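Local coordinates for protein ATP grasp ligase (Microcystis aeruginosa MRC, PDB 5IG9) that probably joins a carboxylate to a nucleophile at the expense of ATP, as ATP-grasp ligases do, at residues L138-L143 / I291-N296; I210-E215 / I230-L235; L214-T219 / M282-D287. One frame throughout, in Å; residues are numbered along the deposited sequence.

Contact 1 (L138-L143 / I291-N296); sequences LIPGTL and IFLEIN
The backbones of L138-I139 and I291-F292 run side by side in the same order, with the CA atoms of L138 and I291 4.7 Å apart, joined by one hydrogen bond from F292 N to L138 O (2.6 Å) that points nearly along the C=O axis; past P140 the two segments part. The same carbonyl oxygen also receives a CA-H...O contact from I291 CA, so two neighbouring groups of the strand share one acceptor.

P140 carries much of the packing. Its ring atom CD lies over I291 CG2 (3.6 Å) and beside F292 O, while CG meets L293 CD2 at 3.9 Å, the two side chains crossing at about a right angle. I139 reaches the strand with its CG2 branch, which comes to F292 CD2 (4.0 Å) at the edge of the ring and near its plane. The F292 ring, with CG anti to the backbone N (chi1 171°), leads away toward A132 of helix 125-134 and L269 of helix 260-273; one face has E294 N above it, offset toward the rim.

Here the loop leading into strand 142-145 packs on strand 290-296 and so links the two antiparallel sheets of an ATP-grasp fold, each of these strands being outermost in its sheet within this chain. D281 stands opposite two successive residues, L293 and E294, which makes a classic beta bulge in strand 290-296 just past the hydrogen bond.

The loop has polar support of its own. T142 OG1 donates to P140 O at 2.9 Å, from above the carbonyl plane, and is also hydrogen-bonded to Q207 NE2, while G141 N is bonded to E208 OE1. T142 and L143 then pair, antiparallel, with a strand of the second subunit, extending the sheet across the interface.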
ATOM      1  N   LEU A 138      -9.617 -23.436  -9.434  1.00 45.66           N
ATOM      2  CA  LEU A 138     -10.171 -23.835  -8.148  1.00 42.99           C
ATOM      3  C   LEU A 138      -9.409 -23.154  -7.020  1.00 43.66           C
ATOM      4  O   LEU A 138      -8.177 -23.095  -7.028  1.00 43.05           O
ATOM      5  CB  LEU A 138     -10.106 -25.353  -7.981  1.00 43.10           C
ATOM      6  CG  LEU A 138     -10.869 -26.183  -9.009  1.00 41.69           C
ATOM      7  CD1 LEU A 138     -10.548 -27.652  -8.832  1.00 42.07           C
ATOM      8  CD2 LEU A 138     -12.362 -25.933  -8.899  1.00 40.44           C
ATOM      9  N   ILE A 139     -10.149 -22.626  -6.052  1.00 44.23           N
ATOM     10  CA  ILE A 139      -9.547 -21.991  -4.883  1.00 42.96           C
ATOM     11  C   ILE A 139     -10.144 -22.612  -3.625  1.00 44.86           C
ATOM     12  O   ILE A 139     -11.316 -23.016  -3.628  1.00 49.65           O
ATOM     13  CB  ILE A 139      -9.751 -20.468  -4.900  1.00 44.11           C
ATOM     14  CG1 ILE A 139     -11.240 -20.122  -4.934  1.00 44.40           C
ATOM     15  CG2 ILE A 139      -9.030 -19.840  -6.088  1.00 45.38           C
ATOM     16  CD1 ILE A 139     -11.514 -18.646  -4.797  1.00 44.43           C
ATOM     17  N   PRO A 140      -9.388 -22.708  -2.533  1.00 44.74           N
ATOM     18  CA  PRO A 140      -9.945 -23.282  -1.306  1.00 40.61           C
ATOM     19  C   PRO A 140     -10.921 -22.331  -0.642  1.00 39.91           C
ATOM     20  O   PRO A 140     -10.805 -21.107  -0.748  1.00 41.58           O
ATOM     21  CB  PRO A 140      -8.708 -23.511  -0.433  1.00 43.25           C
ATOM     22  CG  PRO A 140      -7.762 -22.448  -0.873  1.00 45.10           C
ATOM     23  CD  PRO A 140      -7.995 -22.258  -2.349  1.00 45.23           C
ATOM     24  N   GLY A 141     -11.899 -22.915   0.046  1.00 39.88           N
ATOM     25  CA  GLY A 141     -12.856 -22.132   0.810  1.00 39.73           C
ATOM     26  C   GLY A 141     -12.160 -21.267   1.843  1.00 42.36           C
ATOM     27  O   GLY A 141     -11.463 -21.781   2.721  1.00 43.55           O
ATOM     28  N   THR A 142     -12.341 -19.954   1.754  1.00 44.94           N
ATOM     29  CA  THR A 142     -11.596 -19.011   2.574  1.00 43.71           C
ATOM     30  C   THR A 142     -12.550 -18.075   3.300  1.00 45.87           C
ATOM     31  O   THR A 142     -13.525 -17.594   2.719  1.00 46.54           O
ATOM     32  CB  THR A 142     -10.604 -18.212   1.716  1.00 42.78           C
ATOM     33  OG1 THR A 142      -9.715 -19.113   1.052  1.00 38.24           O
ATOM     34  CG2 THR A 142      -9.800 -17.253   2.571  1.00 44.70           C
ATOM     35  N   LEU A 143     -12.265 -17.828   4.579  1.00 43.72           N
ATOM     36  CA  LEU A 143     -13.051 -16.903   5.386  1.00 43.81           C
ATOM     37  C   LEU A 143     -12.106 -16.074   6.237  1.00 46.72           C
ATOM     38  O   LEU A 143     -11.391 -16.621   7.083  1.00 43.68           O
ATOM     39  CB  LEU A 143     -14.052 -17.643   6.276  1.00 45.12           C
ATOM     40  CG  LEU A 143     -14.713 -16.794   7.369  1.00 45.94           C
ATOM     41  CD1 LEU A 143     -15.572 -15.689   6.761  1.00 45.43           C
ATOM     42  CD2 LEU A 143     -15.534 -17.655   8.323  1.00 46.34           C
ATOM     43  N   ILE A 291      -5.492 -26.617  -7.450  1.00 44.28           N
ATOM     44  CA  ILE A 291      -6.068 -25.579  -6.606  1.00 43.83           C
ATOM     45  C   ILE A 291      -5.092 -24.413  -6.538  1.00 42.64           C
ATOM     46  O   ILE A 291      -3.922 -24.597  -6.190  1.00 43.41           O
ATOM     47  CB  ILE A 291      -6.386 -26.108  -5.196  1.00 46.30           C
ATOM     48  CG1 ILE A 291      -7.592 -27.051  -5.227  1.00 46.13           C
ATOM     49  CG2 ILE A 291      -6.633 -24.958  -4.230  1.00 48.78           C
ATOM     50  CD1 ILE A 291      -7.247 -28.496  -5.513  1.00 46.86           C
ATOM     51  N   PHE A 292      -5.574 -23.220  -6.875  1.00 42.57           N
ATOM     52  CA  PHE A 292      -4.773 -22.010  -6.746  1.00 41.69           C
ATOM     53  C   PHE A 292      -4.776 -21.540  -5.297  1.00 44.34           C
ATOM     54  O   PHE A 292      -5.835 -21.427  -4.673  1.00 45.56           O
ATOM     55  CB  PHE A 292      -5.317 -20.908  -7.655  1.00 39.01           C
ATOM     56  CG  PHE A 292      -4.680 -19.563  -7.426  1.00 39.31           C
ATOM     57  CD1 PHE A 292      -3.476 -19.243  -8.033  1.00 40.60           C
ATOM     58  CD2 PHE A 292      -5.281 -18.621  -6.604  1.00 38.82           C
ATOM     59  CE1 PHE A 292      -2.884 -18.009  -7.823  1.00 39.04           C
ATOM     60  CE2 PHE A 292      -4.691 -17.385  -6.391  1.00 37.00           C
ATOM     61  CZ  PHE A 292      -3.493 -17.081  -7.003  1.00 37.40           C
ATOM     62  N   LEU A 293      -3.590 -21.246  -4.765  1.00 39.08           N
ATOM     63  CA  LEU A 293      -3.457 -20.756  -3.399  1.00 39.51           C
ATOM     64  C   LEU A 293      -3.131 -19.270  -3.345  1.00 43.32           C
ATOM     65  O   LEU A 293      -3.883 -18.493  -2.748  1.00 45.35           O
ATOM     66  CB  LEU A 293      -2.388 -21.556  -2.644  1.00 36.62           C
ATOM     67  CG  LEU A 293      -2.685 -23.023  -2.332  1.00 34.52           C
ATOM     68  CD1 LEU A 293      -1.574 -23.611  -1.477  1.00 34.04           C
ATOM     69  CD2 LEU A 293      -4.036 -23.178  -1.649  1.00 32.20           C
ATOM     70  N   GLU A 294      -2.028 -18.848  -3.961  1.00 38.72           N
ATOM     71  CA  GLU A 294      -1.521 -17.501  -3.752  1.00 42.21           C
ATOM     72  C   GLU A 294      -0.528 -17.143  -4.849  1.00 40.58           C
ATOM     73  O   GLU A 294       0.221 -17.999  -5.321  1.00 40.42           O
ATOM     74  CB  GLU A 294      -0.849 -17.389  -2.376  1.00 46.95           C
ATOM     75  CG  GLU A 294      -0.106 -16.088  -2.119  1.00 54.68           C
ATOM     76  CD  GLU A 294       0.587 -16.085  -0.773  1.00 62.93           C
ATOM     77  OE1 GLU A 294       0.120 -16.810   0.131  1.00 72.65           O
ATOM     78  OE2 GLU A 294       1.603 -15.372  -0.621  1.00 74.51           O
ATOM     79  N   ILE A 295      -0.533 -15.875  -5.248  1.00 43.46           N
ATOM     80  CA  ILE A 295       0.525 -15.299  -6.066  1.00 44.21           C
ATOM     81  C   ILE A 295       1.189 -14.190  -5.259  1.00 45.33           C
ATOM     82  O   ILE A 295       0.511 -13.284  -4.757  1.00 43.73           O
ATOM     83  CB  ILE A 295       0.001 -14.764  -7.412  1.00 47.00           C
ATOM     84  CG1 ILE A 295       1.077 -13.928  -8.106  1.00 51.71           C
ATOM     85  CG2 ILE A 295      -1.268 -13.954  -7.224  1.00 49.31           C
ATOM     86  CD1 ILE A 295       0.618 -13.327  -9.415  1.00 55.51           C
ATOM     87  N   ASN A 296       2.506 -14.275  -5.121  1.00 47.41           N
ATOM     88  CA  ASN A 296       3.272 -13.246  -4.433  1.00 46.98           C
ATOM     89  C   ASN A 296       4.087 -12.474  -5.457  1.00 45.46           C
ATOM     90  O   ASN A 296       5.049 -13.025  -6.015  1.00 51.36           O
ATOM     91  CB  ASN A 296       4.182 -13.864  -3.373  1.00 47.66           C
ATOM     92  CG  ASN A 296       4.886 -12.820  -2.526  1.00 47.22           C
ATOM     93  OD1 ASN A 296       4.642 -11.620  -2.659  1.00 41.41           O
ATOM     94  ND2 ASN A 296       5.757 -13.276  -1.634  1.00 53.95           N
TER

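Contact 2 (I210-E215 / I230-L235)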
ATOM      1  N   ILE A 210      -7.119 -28.640   2.260  1.00 38.94           N
ATOM      2  CA  ILE A 210      -7.293 -29.562   1.142  1.00 42.68           C
ATOM      3  C   ILE A 210      -6.149 -30.573   1.171  1.00 44.47           C
ATOM      4  O   ILE A 210      -4.983 -30.167   1.069  1.00 49.33           O
ATOM      5  CB  ILE A 210      -7.331 -28.821  -0.200  1.00 44.75           C
ATOM      6  CG1 ILE A 210      -8.548 -27.899  -0.264  1.00 41.48           C
ATOM      7  CG2 ILE A 210      -7.327 -29.820  -1.351  1.00 47.87           C
ATOM      8  CD1 ILE A 210      -8.601 -27.059  -1.510  1.00 43.36           C
ATOM      9  N   PRO A 211      -6.432 -31.868   1.293  1.00 48.40           N
ATOM     10  CA  PRO A 211      -5.356 -32.865   1.224  1.00 47.23           C
ATOM     11  C   PRO A 211      -4.725 -32.878  -0.158  1.00 45.09           C
ATOM     12  O   PRO A 211      -5.416 -32.939  -1.177  1.00 45.29           O
ATOM     13  CB  PRO A 211      -6.074 -34.185   1.536  1.00 50.55           C
ATOM     14  CG  PRO A 211      -7.336 -33.779   2.236  1.00 53.75           C
ATOM     15  CD  PRO A 211      -7.732 -32.484   1.599  1.00 50.06           C
ATOM     16  N   LYS A 212      -3.402 -32.815  -0.186  1.00 46.28           N
ATOM     17  CA  LYS A 212      -2.666 -32.607  -1.418  1.00 48.13           C
ATOM     18  C   LYS A 212      -1.662 -33.729  -1.624  1.00 45.87           C
ATOM     19  O   LYS A 212      -1.114 -34.284  -0.666  1.00 43.55           O
ATOM     20  CB  LYS A 212      -1.945 -31.252  -1.401  1.00 48.94           C
ATOM     21  CG  LYS A 212      -1.097 -31.031  -0.158  1.00 48.82           C
ATOM     22  CD  LYS A 212      -1.150 -29.587   0.295  1.00 52.51           C
ATOM     23  CE  LYS A 212      -0.631 -29.434   1.716  1.00 58.56           C
ATOM     24  NZ  LYS A 212       0.819 -29.762   1.823  1.00 62.41           N
ATOM     25  N   ALA A 213      -1.444 -34.065  -2.892  1.00 47.89           N
ATOM     26  CA  ALA A 213      -0.398 -35.003  -3.270  1.00 45.81           C
ATOM     27  C   ALA A 213       0.894 -34.280  -3.608  1.00 44.48           C
ATOM     28  O   ALA A 213       1.983 -34.760  -3.273  1.00 46.43           O
ATOM     29  CB  ALA A 213      -0.852 -35.846  -4.462  1.00 46.15           C
ATOM     30  N   LEU A 214       0.791 -33.122  -4.252  1.00 41.84           N
ATOM     31  CA  LEU A 214       1.950 -32.349  -4.663  1.00 43.60           C
ATOM     32  C   LEU A 214       1.763 -30.883  -4.303  1.00 42.47           C
ATOM     33  O   LEU A 214       0.642 -30.370  -4.256  1.00 42.21           O
ATOM     34  CB  LEU A 214       2.201 -32.475  -6.172  1.00 45.07           C
ATOM     35  CG  LEU A 214       2.610 -33.843  -6.722  1.00 44.14           C
ATOM     36  CD1 LEU A 214       2.749 -33.780  -8.231  1.00 44.23           C
ATOM     37  CD2 LEU A 214       3.906 -34.323  -6.091  1.00 44.69           C
ATOM     38  N   GLU A 215       2.884 -30.219  -4.041  1.00 46.17           N
ATOM     39  CA  GLU A 215       2.950 -28.771  -3.905  1.00 46.16           C
ATOM     40  C   GLU A 215       3.688 -28.205  -5.108  1.00 43.47           C
ATOM     41  O   GLU A 215       4.781 -28.675  -5.445  1.00 45.64           O
ATOM     42  CB  GLU A 215       3.659 -28.367  -2.608  1.00 48.03           C
ATOM     43  CG  GLU A 215       2.868 -28.654  -1.344  1.00 49.40           C
ATOM     44  CD  GLU A 215       3.508 -28.055  -0.106  1.00 52.83           C
ATOM     45  OE1 GLU A 215       4.552 -28.575   0.343  1.00 61.12           O
ATOM     46  OE2 GLU A 215       2.967 -27.055   0.410  1.00 57.90           O
ATOM     47  N   ILE A 230       6.889 -30.885  -5.615  1.00 47.57           N
ATOM     48  CA  ILE A 230       7.482 -31.695  -4.560  1.00 46.95           C
ATOM     49  C   ILE A 230       6.383 -32.532  -3.922  1.00 47.77           C
ATOM     50  O   ILE A 230       5.261 -32.056  -3.713  1.00 49.28           O
ATOM     51  CB  ILE A 230       8.209 -30.829  -3.509  1.00 47.28           C
ATOM     52  CG1 ILE A 230       8.935 -31.704  -2.488  1.00 45.06           C
ATOM     53  CG2 ILE A 230       7.240 -29.895  -2.797  1.00 48.31           C
ATOM     54  CD1 ILE A 230       9.775 -30.915  -1.510  1.00 44.18           C
ATOM     55  N   ASN A 231       6.703 -33.791  -3.634  1.00 47.98           N
ATOM     56  CA  ASN A 231       5.769 -34.700  -2.980  1.00 53.99           C
ATOM     57  C   ASN A 231       5.826 -34.455  -1.480  1.00 57.94           C
ATOM     58  O   ASN A 231       6.809 -34.807  -0.820  1.00 66.65           O
ATOM     59  CB  ASN A 231       6.111 -36.146  -3.321  1.00 56.39           C
ATOM     60  CG  ASN A 231       5.071 -37.127  -2.820  1.00 63.08           C
ATOM     61  OD1 ASN A 231       4.693 -37.115  -1.648  1.00 71.37           O
ATOM     62  ND2 ASN A 231       4.600 -37.987  -3.715  1.00 57.62           N
ATOM     63  N   SER A 232       4.773 -33.853  -0.938  1.00 57.79           N
ATOM     64  CA  SER A 232       4.700 -33.565   0.484  1.00 64.50           C
ATOM     65  C   SER A 232       3.882 -34.591   1.251  1.00 60.76           C
ATOM     66  O   SER A 232       3.682 -34.426   2.461  1.00 63.87           O
ATOM     67  CB  SER A 232       4.104 -32.174   0.702  1.00 69.44           C
ATOM     68  OG  SER A 232       2.840 -32.073   0.075  1.00 73.70           O
ATOM     69  N   GLN A 233       3.408 -35.640   0.581  1.00 65.65           N
ATOM     70  CA  GLN A 233       2.563 -36.636   1.227  1.00 60.56           C
ATOM     71  C   GLN A 233       3.309 -37.320   2.361  1.00 56.16           C
ATOM     72  O   GLN A 233       4.337 -37.968   2.139  1.00 51.59           O
ATOM     73  CB  GLN A 233       2.092 -37.670   0.212  1.00 58.98           C
ATOM     74  CG  GLN A 233       1.155 -37.136  -0.855  1.00 59.06           C
ATOM     75  CD  GLN A 233       0.609 -38.238  -1.738  1.00 61.65           C
ATOM     76  OE1 GLN A 233      -0.399 -38.866  -1.413  1.00 59.07           O
ATOM     77  NE2 GLN A 233       1.282 -38.487  -2.856  1.00 60.63           N
ATOM     78  N   GLN A 234       2.802 -37.146   3.583  1.00 58.67           N
ATOM     79  CA  GLN A 234       3.333 -37.903   4.711  1.00 63.08           C
ATOM     80  C   GLN A 234       3.020 -39.387   4.559  1.00 59.96           C
ATOM     81  O   GLN A 234       3.836 -40.241   4.924  1.00 54.02           O
ATOM     82  CB  GLN A 234       2.769 -37.351   6.018  1.00 71.60           C
ATOM     83  CG  GLN A 234       3.410 -37.927   7.270  1.00 77.59           C
ATOM     84  CD  GLN A 234       2.878 -37.299   8.546  1.00 83.25           C
ATOM     85  OE1 GLN A 234       2.476 -36.134   8.562  1.00 79.46           O
ATOM     86  NE2 GLN A 234       2.869 -38.075   9.625  1.00 79.29           N
ATOM     87  N   LEU A 235       1.851 -39.708   4.011  1.00 59.73           N
ATOM     88  CA  LEU A 235       1.475 -41.074   3.653  1.00 59.01           C
ATOM     89  C   LEU A 235       1.204 -41.095   2.152  1.00 60.73           C
ATOM     90  O   LEU A 235       0.144 -40.649   1.700  1.00 57.50           O
ATOM     91  CB  LEU A 235       0.259 -41.538   4.449  1.00 59.22           C
ATOM     92  CG  LEU A 235      -0.416 -42.828   3.975  1.00 54.75           C
ATOM     93  CD1 LEU A 235       0.562 -43.997   3.997  1.00 56.88           C
ATOM     94  CD2 LEU A 235      -1.639 -43.131   4.818  1.00 52.24           C
TER
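E215 and I230 lie on the same face of an antiparallel hairpin, where E215 CB meets I230 CG2 at 3.9 Å over a hydrogen-bonded pair of residues. E215 N donates to I230 O (3.0 Å), and I230 N returns a bond to E215 O. The E215 side chain, with CG anti to the carbonyl carbon (chi1 -70°), runs on past I230 to S232: OE1 comes alongside S232 CB at 3.6 Å, and CG passes near S232 OG. From its own segment K212 bends toward the same place, its NZ forming a long, weak ion pair with E215 OE2 (3.7 Å) and standing near S232 OG without a hydrogen bond. The serine is thus bordered by both charged chains.

The other face belongs to L214 and N231. One methyl does the touching here: L214 CD2 rests over N231 CA (3.6 Å), with N231 CB a little farther off. Next along, Q233 lies across A213 rather than tip to tip with it. Its CG passes A213 O at 3.5 Å, and its amide end follows on, NE2 reaching A213 CB at 3.8 Å.

The chain here forms an Asx turn, in which N231 OD1 accepts from Q233 N at 3.0 Å with the donor tilted 27° from the amide C=O plane. An alanine in place of N231 would probably leave Q233 N without this acceptor and set the turn free to shift, disturbing the seat of Q233 on A213.

This is the open end of the hairpin of strands 214-221 and 224-231, at the protein surface. Strand 277-284 lies along the far side of 214-221, with V284 touching L214, while short strand 254-255 borders 224-231 and its flanking residues W253 and Y256 pack on I230 and L214.

Contact 3 (L214-T219 / M282-D287)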
ATOM      1  N   LEU A 214       0.791 -33.122  -4.252  1.00 41.84           N
ATOM      2  CA  LEU A 214       1.950 -32.349  -4.663  1.00 43.60           C
ATOM      3  C   LEU A 214       1.763 -30.883  -4.303  1.00 42.47           C
ATOM      4  O   LEU A 214       0.642 -30.370  -4.256  1.00 42.21           O
ATOM      5  CB  LEU A 214       2.201 -32.475  -6.172  1.00 45.07           C
ATOM      6  CG  LEU A 214       2.610 -33.843  -6.722  1.00 44.14           C
ATOM      7  CD1 LEU A 214       2.749 -33.780  -8.231  1.00 44.23           C
ATOM      8  CD2 LEU A 214       3.906 -34.323  -6.091  1.00 44.69           C
ATOM      9  N   GLU A 215       2.884 -30.219  -4.041  1.00 46.17           N
ATOM     10  CA  GLU A 215       2.950 -28.771  -3.905  1.00 46.16           C
ATOM     11  C   GLU A 215       3.688 -28.205  -5.108  1.00 43.47           C
ATOM     12  O   GLU A 215       4.781 -28.675  -5.445  1.00 45.64           O
ATOM     13  CB  GLU A 215       3.659 -28.367  -2.608  1.00 48.03           C
ATOM     14  CG  GLU A 215       2.868 -28.654  -1.344  1.00 49.40           C
ATOM     15  CD  GLU A 215       3.508 -28.055  -0.106  1.00 52.83           C
ATOM     16  OE1 GLU A 215       4.552 -28.575   0.343  1.00 61.12           O
ATOM     17  OE2 GLU A 215       2.967 -27.055   0.410  1.00 57.90           O
ATOM     18  N   LEU A 216       3.090 -27.208  -5.757  1.00 41.42           N
ATOM     19  CA  LEU A 216       3.666 -26.578  -6.938  1.00 38.45           C
ATOM     20  C   LEU A 216       4.193 -25.195  -6.581  1.00 35.89           C
ATOM     21  O   LEU A 216       3.508 -24.420  -5.904  1.00 33.75           O
ATOM     22  CB  LEU A 216       2.635 -26.460  -8.063  1.00 40.21           C
ATOM     23  CG  LEU A 216       1.918 -27.730  -8.523  1.00 41.81           C
ATOM     24  CD1 LEU A 216       1.026 -27.434  -9.715  1.00 40.08           C
ATOM     25  CD2 LEU A 216       2.918 -28.815  -8.859  1.00 44.21           C
ATOM     26  N   ARG A 217       5.404 -24.888  -7.042  1.00 40.84           N
ATOM     27  CA  ARG A 217       5.984 -23.551  -6.956  1.00 41.75           C
ATOM     28  C   ARG A 217       6.207 -23.055  -8.375  1.00 40.23           C
ATOM     29  O   ARG A 217       7.084 -23.558  -9.080  1.00 41.60           O
ATOM     30  CB  ARG A 217       7.287 -23.558  -6.162  1.00 40.74           C
ATOM     31  CG  ARG A 217       7.916 -22.183  -5.996  1.00 40.14           C
ATOM     32  CD  ARG A 217       7.083 -21.284  -5.090  1.00 40.84           C
ATOM     33  NE  ARG A 217       7.761 -20.023  -4.799  1.00 41.22           N
ATOM     34  CZ  ARG A 217       7.357 -19.153  -3.878  1.00 40.39           C
ATOM     35  NH1 ARG A 217       6.275 -19.407  -3.155  1.00 40.81           N
ATOM     36  NH2 ARG A 217       8.036 -18.032  -3.678  1.00 40.99           N
ATOM     37  N   ILE A 218       5.423 -22.068  -8.784  1.00 37.81           N
ATOM     38  CA  ILE A 218       5.389 -21.596 -10.162  1.00 38.85           C
ATOM     39  C   ILE A 218       5.922 -20.173 -10.199  1.00 38.53           C
ATOM     40  O   ILE A 218       5.332 -19.266  -9.603  1.00 39.51           O
ATOM     41  CB  ILE A 218       3.969 -21.673 -10.739  1.00 40.91           C
ATOM     42  CG1 ILE A 218       3.425 -23.090 -10.558  1.00 41.16           C
ATOM     43  CG2 ILE A 218       3.960 -21.254 -12.198  1.00 41.40           C
ATOM     44  CD1 ILE A 218       1.953 -23.208 -10.808  1.00 42.72           C
ATOM     45  N   THR A 219       7.032 -19.978 -10.901  1.00 37.36           N
ATOM     46  CA  THR A 219       7.656 -18.672 -11.061  1.00 38.12           C
ATOM     47  C   THR A 219       7.511 -18.244 -12.514  1.00 42.17           C
ATOM     48  O   THR A 219       7.945 -18.960 -13.422  1.00 41.35           O
ATOM     49  CB  THR A 219       9.129 -18.712 -10.655  1.00 37.30           C
ATOM     50  OG1 THR A 219       9.247 -19.271  -9.345  1.00 46.96           O
ATOM     51  CG2 THR A 219       9.706 -17.316 -10.648  1.00 37.33           C
ATOM     52  N   MET A 282       0.500 -23.433  -5.835  1.00 41.46           N
ATOM     53  CA  MET A 282      -0.633 -24.302  -6.115  1.00 41.48           C
ATOM     54  C   MET A 282      -0.404 -25.645  -5.438  1.00 41.43           C
ATOM     55  O   MET A 282       0.699 -25.960  -4.982  1.00 44.82           O
ATOM     56  CB  MET A 282      -0.855 -24.493  -7.620  1.00 39.28           C
ATOM     57  CG  MET A 282      -1.091 -23.212  -8.401  1.00 40.99           C
ATOM     58  SD  MET A 282      -1.528 -23.523 -10.122  1.00 44.59           S
ATOM     59  CE  MET A 282      -3.209 -24.116  -9.952  1.00 44.58           C
ATOM     60  N   ILE A 283      -1.471 -26.436  -5.364  1.00 40.86           N
ATOM     61  CA  ILE A 283      -1.401 -27.808  -4.882  1.00 41.86           C
ATOM     62  C   ILE A 283      -2.179 -28.697  -5.841  1.00 42.88           C
ATOM     63  O   ILE A 283      -3.113 -28.251  -6.516  1.00 43.66           O
ATOM     64  CB  ILE A 283      -1.946 -27.971  -3.446  1.00 43.09           C
ATOM     65  CG1 ILE A 283      -3.398 -27.506  -3.372  1.00 43.40           C
ATOM     66  CG2 ILE A 283      -1.080 -27.218  -2.449  1.00 43.12           C
ATOM     67  CD1 ILE A 283      -4.041 -27.743  -2.034  1.00 43.26           C
ATOM     68  N   VAL A 284      -1.787 -29.967  -5.894  1.00 43.50           N
ATOM     69  CA  VAL A 284      -2.436 -30.965  -6.735  1.00 45.41           C
ATOM     70  C   VAL A 284      -2.937 -32.087  -5.843  1.00 45.83           C
ATOM     71  O   VAL A 284      -2.162 -32.681  -5.083  1.00 46.26           O
ATOM     72  CB  VAL A 284      -1.487 -31.517  -7.814  1.00 46.37           C
ATOM     73  CG1 VAL A 284      -2.264 -32.358  -8.817  1.00 44.06           C
ATOM     74  CG2 VAL A 284      -0.750 -30.386  -8.511  1.00 47.74           C
ATOM     75  N   THR A 285      -4.226 -32.378  -5.939  1.00 48.53           N
ATOM     76  CA  THR A 285      -4.819 -33.469  -5.193  1.00 46.35           C
ATOM     77  C   THR A 285      -4.359 -34.808  -5.762  1.00 44.39           C
ATOM     78  O   THR A 285      -3.798 -34.874  -6.858  1.00 45.09           O
ATOM     79  CB  THR A 285      -6.341 -33.364  -5.234  1.00 45.41           C
ATOM     80  OG1 THR A 285      -6.799 -33.503  -6.585  1.00 44.08           O
ATOM     81  CG2 THR A 285      -6.797 -32.024  -4.680  1.00 47.60           C
ATOM     82  N   PRO A 286      -4.550 -35.898  -5.015  1.00 46.68           N
ATOM     83  CA  PRO A 286      -4.293 -37.223  -5.599  1.00 46.82           C
ATOM     84  C   PRO A 286      -5.098 -37.496  -6.862  1.00 49.01           C
ATOM     85  O   PRO A 286      -4.584 -38.158  -7.772  1.00 47.25           O
ATOM     86  CB  PRO A 286      -4.660 -38.177  -4.456  1.00 44.54           C
ATOM     87  CG  PRO A 286      -4.375 -37.386  -3.220  1.00 44.18           C
ATOM     88  CD  PRO A 286      -4.730 -35.961  -3.554  1.00 46.25           C
ATOM     89  N   ASP A 287      -6.333 -36.995  -6.961  1.00 45.16           N
ATOM     90  CA  ASP A 287      -7.123 -37.101  -8.183  1.00 50.78           C
ATOM     91  C   ASP A 287      -6.860 -35.954  -9.160  1.00 54.04           C
ATOM     92  O   ASP A 287      -7.727 -35.646  -9.989  1.00 53.56           O
ATOM     93  CB  ASP A 287      -8.620 -37.190  -7.855  1.00 54.84           C
ATOM     94  CG  ASP A 287      -9.126 -36.002  -7.050  1.00 57.83           C
ATOM     95  OD1 ASP A 287      -8.424 -35.569  -6.113  1.00 56.78           O
ATOM     96  OD2 ASP A 287     -10.234 -35.508  -7.349  1.00 58.38           O
TER
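V284 O is gripped by two successive backbone N-H groups, L214 N at 3.1 Å and A213 N, and this doubling marks a classic beta bulge where strand 214-221 begins to pair with strand 277-284. Strand 214-221 is the middle strand of the five-stranded antiparallel sheet and 277-284 its neighbour, and their short segments run at 147° to each other.

Beyond the bulge the pairing is regular. V284 N donates to L214 O, which also receives a CA-H...O contact from I283 CA. One step on, L216 N bonds to M282 O at 2.8 Å, the donor lying above the carbonyl plane, and M282 N answers to L216 O.

Side chains divide between the two faces. L214, L216, M282 and V284 share one of them, and L216 sits at its middle: its CG is anti to the carbonyl carbon (chi1 -55°), which brings CD1 over V284 CG2 (3.6 Å), while its CB passes M282 CB at 4.0 Å. V284 CB and L214 CB stand 4.1 Å apart, and L258 and, from strand 224-231, A229 also pack on L216. On the opposite face E215 and I283 approach more loosely, E215 CG to I283 CG2 at 4.3 Å. R217, whose side chain starts away from 282-287, forms a salt bridge with D281.

The apolar row is extended by I218. M282, with CG anti to the carbonyl carbon (chi1 -58°), crosses it obliquely, and I218 CD1 lies 3.6 Å from M282 SD.

From the N terminus, residues 138-143 come first, and contact 1 closes the longest loop only when the chain reaches 291-296, some 147 residues later. Contacts 2 and 3 are both nested inside it and both begin within residues 210-219, sharing L214 and E215. Contact 2 closes early, across the hairpin that returns at 230-235; contact 3 waits for strand 277-284, after helix 260-273. Strand 214-221 is thereby held on both sides. Strand 290-296 follows on the far side of 277-284, and contact 1 ties that border to the loop that enters the other antiparallel sheet. I210, just ahead of the shared strand, packs on P140 and I291 and so bridges contacts 1 and 2.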